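Local structure of N-acetylglucosamine-specific lectin (Saxidomus purpuratus, 6A7T) at residues 77-89 / 140-152. The protein binds N-acetylglucosamine as a C-type lectin whose sugar recognition does not depend on calcium. Residues are numbered along the deposited sequence; the frame is centred on the assembly and turned at random.
Sequences VISAQSAFHYYWI and HQDCVNTKGPSIC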
loop_
_atom_site.group_PDB
_atom_site.type_symbol
_atom_site.label_atom_id
_atom_site.label_comp_id
_atom_site.label_asym_id
_atom_site.label_seq_id
_atom_site.Cartn_x
_atom_site.Cartn_y
_atom_site.Cartn_z
ATOM N N VAL A 77 4.268 8.344 12.320
ATOM C CA VAL A 77 3.174 9.221 12.646
ATOM C C VAL A 77 3.126 9.456 14.162
ATOM O O VAL A 77 3.167 10.622 14.624
ATOM C CB VAL A 77 1.835 8.671 12.106
ATOM C CG1 VAL A 77 0.671 9.575 12.478
ATOM C CG2 VAL A 77 1.880 8.497 10.590
ATOM N N ILE A 78 3.050 8.391 14.970
ATOM C CA ILE A 78 2.746 8.594 16.387
ATOM C C ILE A 78 3.942 9.231 17.131
ATOM O O ILE A 78 3.740 9.936 18.091
ATOM C CB ILE A 78 2.224 7.290 17.026
ATOM C CG1 ILE A 78 3.266 6.182 17.074
ATOM C CG2 ILE A 78 0.973 6.880 16.285
ATOM C CD1 ILE A 78 2.716 4.864 17.528
ATOM N N SER A 79 5.177 8.978 16.692
ATOM C CA SER A 79 6.402 9.534 17.344
ATOM C C SER A 79 6.523 11.043 17.081
ATOM O O SER A 79 7.299 11.722 17.787
ATOM C CB SER A 79 7.639 8.813 16.913
ATOM O OG SER A 79 7.977 9.154 15.575
ATOM N N ALA A 80 5.772 11.571 16.114
ATOM C CA ALA A 80 5.872 13.019 15.722
ATOM C C ALA A 80 4.969 13.906 16.597
ATOM O O ALA A 80 4.943 15.139 16.394
ATOM C CB ALA A 80 5.510 13.193 14.263
ATOM N N GLN A 81 4.177 13.323 17.505
ATOM C CA GLN A 81 3.374 14.049 18.467
ATOM C C GLN A 81 3.845 13.628 19.865
ATOM O O GLN A 81 4.607 12.618 20.009
ATOM C CB GLN A 81 1.865 13.843 18.275
ATOM C CG GLN A 81 1.383 12.400 18.393
ATOM C CD GLN A 81 1.220 11.983 19.833
ATOM O OE1 GLN A 81 0.471 12.588 20.589
ATOM N NE2 GLN A 81 1.894 10.920 20.210
ATOM N N SER A 82 3.421 14.387 20.882
ATOM C CA SER A 82 3.777 14.059 22.283
ATOM C C SER A 82 2.601 14.249 23.261
ATOM O O SER A 82 2.807 14.176 24.447
ATOM C CB SER A 82 4.985 14.847 22.730
ATOM O OG SER A 82 4.672 16.230 22.700
ATOM N N ALA A 83 1.371 14.437 22.782
ATOM C CA ALA A 83 0.192 14.496 23.670
ATOM C C ALA A 83 -0.119 13.109 24.232
ATOM O O ALA A 83 -0.559 12.961 25.365
ATOM C CB ALA A 83 -1.012 15.007 22.937
ATOM N N PHE A 84 0.038 12.091 23.379
ATOM C CA PHE A 84 -0.346 10.727 23.738
ATOM C C PHE A 84 0.876 9.823 23.806
ATOM O O PHE A 84 1.754 9.897 22.950
ATOM C CB PHE A 84 -1.313 10.160 22.695
ATOM C CG PHE A 84 -2.601 10.923 22.613
ATOM C CD1 PHE A 84 -3.498 10.925 23.664
ATOM C CD2 PHE A 84 -2.874 11.702 21.511
ATOM C CE1 PHE A 84 -4.677 11.635 23.605
ATOM C CE2 PHE A 84 -4.026 12.461 21.466
ATOM C CZ PHE A 84 -4.927 12.426 22.508
ATOM N N HIS A 85 0.888 8.909 24.798
ATOM C CA HIS A 85 2.012 8.005 25.007
ATOM C C HIS A 85 1.657 6.555 24.649
ATOM O O HIS A 85 2.491 5.695 24.730
ATOM C CB HIS A 85 2.515 8.087 26.479
ATOM C CG HIS A 85 2.716 9.501 26.938
ATOM N ND1 HIS A 85 3.510 10.406 26.231
ATOM C CD2 HIS A 85 2.220 10.182 28.003
ATOM C CE1 HIS A 85 3.479 11.583 26.826
ATOM N NE2 HIS A 85 2.718 11.473 27.935
ATOM N N TYR A 86 0.389 6.290 24.302
ATOM C CA TYR A 86 0.007 4.959 23.819
ATOM C C TYR A 86 -1.209 5.100 22.906
ATOM O O TYR A 86 -1.966 6.042 23.030
ATOM C CB TYR A 86 -0.324 3.991 24.962
ATOM C CG TYR A 86 -1.566 4.289 25.765
ATOM C CD1 TYR A 86 -1.588 5.205 26.805
ATOM C CD2 TYR A 86 -2.732 3.588 25.523
ATOM C CE1 TYR A 86 -2.748 5.459 27.531
ATOM C CE2 TYR A 86 -3.886 3.824 26.246
ATOM C CZ TYR A 86 -3.905 4.761 27.256
ATOM O OH TYR A 86 -5.097 4.939 27.920
ATOM N N TYR A 87 -1.317 4.154 21.968
ATOM C CA TYR A 87 -2.451 4.042 21.042
ATOM C C TYR A 87 -2.890 2.581 21.019
ATOM O O TYR A 87 -2.069 1.733 20.793
ATOM C CB TYR A 87 -2.055 4.453 19.623
ATOM C CG TYR A 87 -1.811 5.919 19.396
ATOM C CD1 TYR A 87 -0.634 6.506 19.807
ATOM C CD2 TYR A 87 -2.729 6.702 18.722
ATOM C CE1 TYR A 87 -0.368 7.848 19.562
ATOM C CE2 TYR A 87 -2.486 8.048 18.477
ATOM C CZ TYR A 87 -1.298 8.623 18.903
ATOM O OH TYR A 87 -1.038 9.967 18.716
ATOM N N TRP A 88 -4.201 2.346 21.099
ATOM C CA TRP A 88 -4.717 0.970 20.912
ATOM C C TRP A 88 -4.550 0.485 19.477
ATOM O O TRP A 88 -4.809 1.263 18.522
ATOM C CB TRP A 88 -6.204 0.894 21.293
ATOM C CG TRP A 88 -6.461 1.146 22.748
ATOM C CD1 TRP A 88 -7.308 2.069 23.248
ATOM C CD2 TRP A 88 -5.834 0.525 23.891
ATOM N NE1 TRP A 88 -7.324 2.029 24.616
ATOM C CE2 TRP A 88 -6.412 1.120 25.031
ATOM C CE3 TRP A 88 -4.875 -0.481 24.053
ATOM C CZ2 TRP A 88 -6.088 0.732 26.334
ATOM C CZ3 TRP A 88 -4.541 -0.857 25.342
ATOM C CH2 TRP A 88 -5.136 -0.241 26.448
ATOM N N ILE A 89 -4.236 -0.810 19.331
ATOM C CA ILE A 89 -4.127 -1.469 18.032
ATOM C C ILE A 89 -4.890 -2.801 18.075
ATOM O O ILE A 89 -5.367 -3.203 19.101
ATOM C CB ILE A 89 -2.675 -1.656 17.581
ATOM C CG1 ILE A 89 -1.883 -2.592 18.508
ATOM C CG2 ILE A 89 -2.007 -0.306 17.457
ATOM C CD1 ILE A 89 -0.471 -2.910 18.021
ATOM N N HIS A 140 -1.845 -4.659 27.867
ATOM C CA HIS A 140 -2.554 -4.040 28.929
ATOM C C HIS A 140 -3.742 -4.953 29.269
ATOM O O HIS A 140 -4.455 -5.390 28.370
ATOM C CB HIS A 140 -3.065 -2.630 28.556
ATOM C CG HIS A 140 -3.725 -1.902 29.676
ATOM N ND1 HIS A 140 -2.991 -1.387 30.746
ATOM C CD2 HIS A 140 -5.002 -1.496 29.892
ATOM C CE1 HIS A 140 -3.795 -0.732 31.557
ATOM N NE2 HIS A 140 -5.043 -0.809 31.079
ATOM N N GLN A 141 -3.956 -5.211 30.560
ATOM C CA GLN A 141 -4.917 -6.261 30.930
ATOM C C GLN A 141 -6.342 -5.708 31.128
ATOM O O GLN A 141 -7.276 -6.482 31.390
ATOM C CB GLN A 141 -4.311 -7.030 32.112
ATOM C CG GLN A 141 -3.428 -8.185 31.646
ATOM C CD GLN A 141 -2.127 -7.775 30.999
ATOM O OE1 GLN A 141 -1.483 -6.825 31.410
ATOM N NE2 GLN A 141 -1.684 -8.531 30.017
ATOM N N ASP A 142 -6.576 -4.412 30.967
ATOM C CA ASP A 142 -7.906 -3.891 31.006
ATOM C C ASP A 142 -8.339 -3.420 29.610
ATOM O O ASP A 142 -8.013 -2.326 29.185
ATOM C CB ASP A 142 -8.034 -2.736 31.987
ATOM C CG ASP A 142 -9.371 -2.033 31.924
ATOM O OD1 ASP A 142 -10.378 -2.648 31.415
ATOM O OD2 ASP A 142 -9.403 -0.863 32.343
ATOM N N CYS A 143 -9.120 -4.274 28.959
ATOM C CA CYS A 143 -9.518 -4.053 27.542
ATOM C C CYS A 143 -10.825 -3.276 27.460
ATOM O O CYS A 143 -11.347 -3.080 26.342
ATOM C CB CYS A 143 -9.598 -5.384 26.819
ATOM S SG CYS A 143 -7.965 -6.155 26.720
ATOM N N VAL A 144 -11.349 -2.785 28.591
ATOM C CA VAL A 144 -12.622 -2.150 28.635
ATOM C C VAL A 144 -12.506 -0.695 29.091
ATOM O O VAL A 144 -13.044 0.202 28.461
ATOM C CB VAL A 144 -13.621 -2.962 29.486
ATOM C CG1 VAL A 144 -14.979 -2.308 29.499
ATOM C CG2 VAL A 144 -13.729 -4.401 28.986
ATOM N N ASN A 145 -11.882 -0.469 30.257
ATOM C CA ASN A 145 -12.045 0.794 30.954
ATOM C C ASN A 145 -10.788 1.676 30.953
ATOM O O ASN A 145 -10.730 2.653 31.746
ATOM C CB ASN A 145 -12.510 0.515 32.392
ATOM C CG ASN A 145 -13.887 -0.103 32.402
ATOM O OD1 ASN A 145 -14.070 -1.199 32.951
ATOM N ND2 ASN A 145 -14.837 0.543 31.752
ATOM N N THR A 146 -9.795 1.381 30.124
ATOM C CA THR A 146 -8.625 2.230 29.991
ATOM C C THR A 146 -8.712 2.961 28.656
ATOM O O THR A 146 -8.649 2.332 27.602
ATOM C CB THR A 146 -7.337 1.440 30.135
ATOM O OG1 THR A 146 -7.388 0.717 31.374
ATOM C CG2 THR A 146 -6.107 2.318 30.025
ATOM N N LYS A 147 -8.857 4.280 28.729
ATOM C CA LYS A 147 -9.333 5.063 27.584
ATOM C C LYS A 147 -8.129 5.717 26.930
ATOM O O LYS A 147 -7.497 6.514 27.570
ATOM C CB LYS A 147 -10.340 6.144 27.987
ATOM C CG LYS A 147 -11.704 5.628 28.423
ATOM C CD LYS A 147 -12.692 6.757 28.689
ATOM C CE LYS A 147 -13.981 6.284 29.297
ATOM N NZ LYS A 147 -14.817 7.431 29.709
ATOM N N GLY A 148 -7.875 5.410 25.646
ATOM C CA GLY A 148 -6.811 6.024 24.914
ATOM C C GLY A 148 -7.195 6.208 23.448
ATOM O O GLY A 148 -8.252 5.725 23.017
ATOM N N PRO A 149 -6.316 6.867 22.671
ATOM C CA PRO A 149 -6.534 7.050 21.230
ATOM C C PRO A 149 -6.315 5.669 20.593
ATOM O O PRO A 149 -5.836 4.744 21.234
ATOM C CB PRO A 149 -5.481 8.122 20.855
ATOM C CG PRO A 149 -4.344 7.789 21.758
ATOM C CD PRO A 149 -4.986 7.373 23.072
ATOM N N SER A 150 -6.570 5.589 19.303
ATOM C CA SER A 150 -6.502 4.280 18.604
ATOM C C SER A 150 -6.178 4.530 17.140
ATOM O O SER A 150 -6.217 5.676 16.688
ATOM C CB SER A 150 -7.784 3.511 18.767
ATOM O OG SER A 150 -8.920 4.164 18.203
ATOM N N ILE A 151 -5.827 3.451 16.464
ATOM C CA ILE A 151 -5.445 3.501 15.029
ATOM C C ILE A 151 -6.338 2.534 14.249
ATOM O O ILE A 151 -6.345 1.342 14.532
ATOM C CB ILE A 151 -3.958 3.184 14.811
ATOM C CG1 ILE A 151 -3.072 4.087 15.670
ATOM C CG2 ILE A 151 -3.600 3.316 13.345
ATOM C CD1 ILE A 151 -1.663 3.614 15.883
ATOM N N CYS A 152 -7.101 3.078 13.293
ATOM C CA CYS A 152 -7.977 2.261 12.439
ATOM C C CYS A 152 -7.292 2.070 11.072
ATOM O O CYS A 152 -6.540 2.947 10.644
ATOM C CB CYS A 152 -9.332 2.870 12.143
ATOM S SG CYS A 152 -10.277 3.335 13.610
#
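In this C-type lectin fold, strands 86-89 and 148-152, which belong to different sheets, meet through a single parallel bridge between Trp88 and Ser150. Trp88 N donates to Pro149 O (2.9 Å, nearly straight), and Trp88 O accepts from Ile151 N at 3.2 Å; with their directions 46° apart, the strands pair only briefly. Pro149 CG sits in the corner between two aromatic rings, over one face of Phe84, 4.0 Å from the ring centroid, and over one face of Tyr87. Ile78 CG2 packs on the opposite face of Tyr87, so that ring is held between Ile78 and Pro149. Beyond it, Ile151 CD1 touches Tyr87 CB and the CG2 branches of Ile78 and Ile89.

Toward the sugar site, the Trp88 indole has Tyr86 CE2 over one face, while NE1 makes a weak bond to Thr146 O and another to Arg46 O. His140, which binds N-acetylglucosamine in this protein, sets CD2 3.7 Å from Trp88 CH2, the rings inclined at 46°. A trans chi1 of -176° carries the His140 ring to Thr146, where its NE2 donates to OG1 (2.8 Å), and that hydroxyl in turn donates to Asp142 OD2 from above the carboxylate plane.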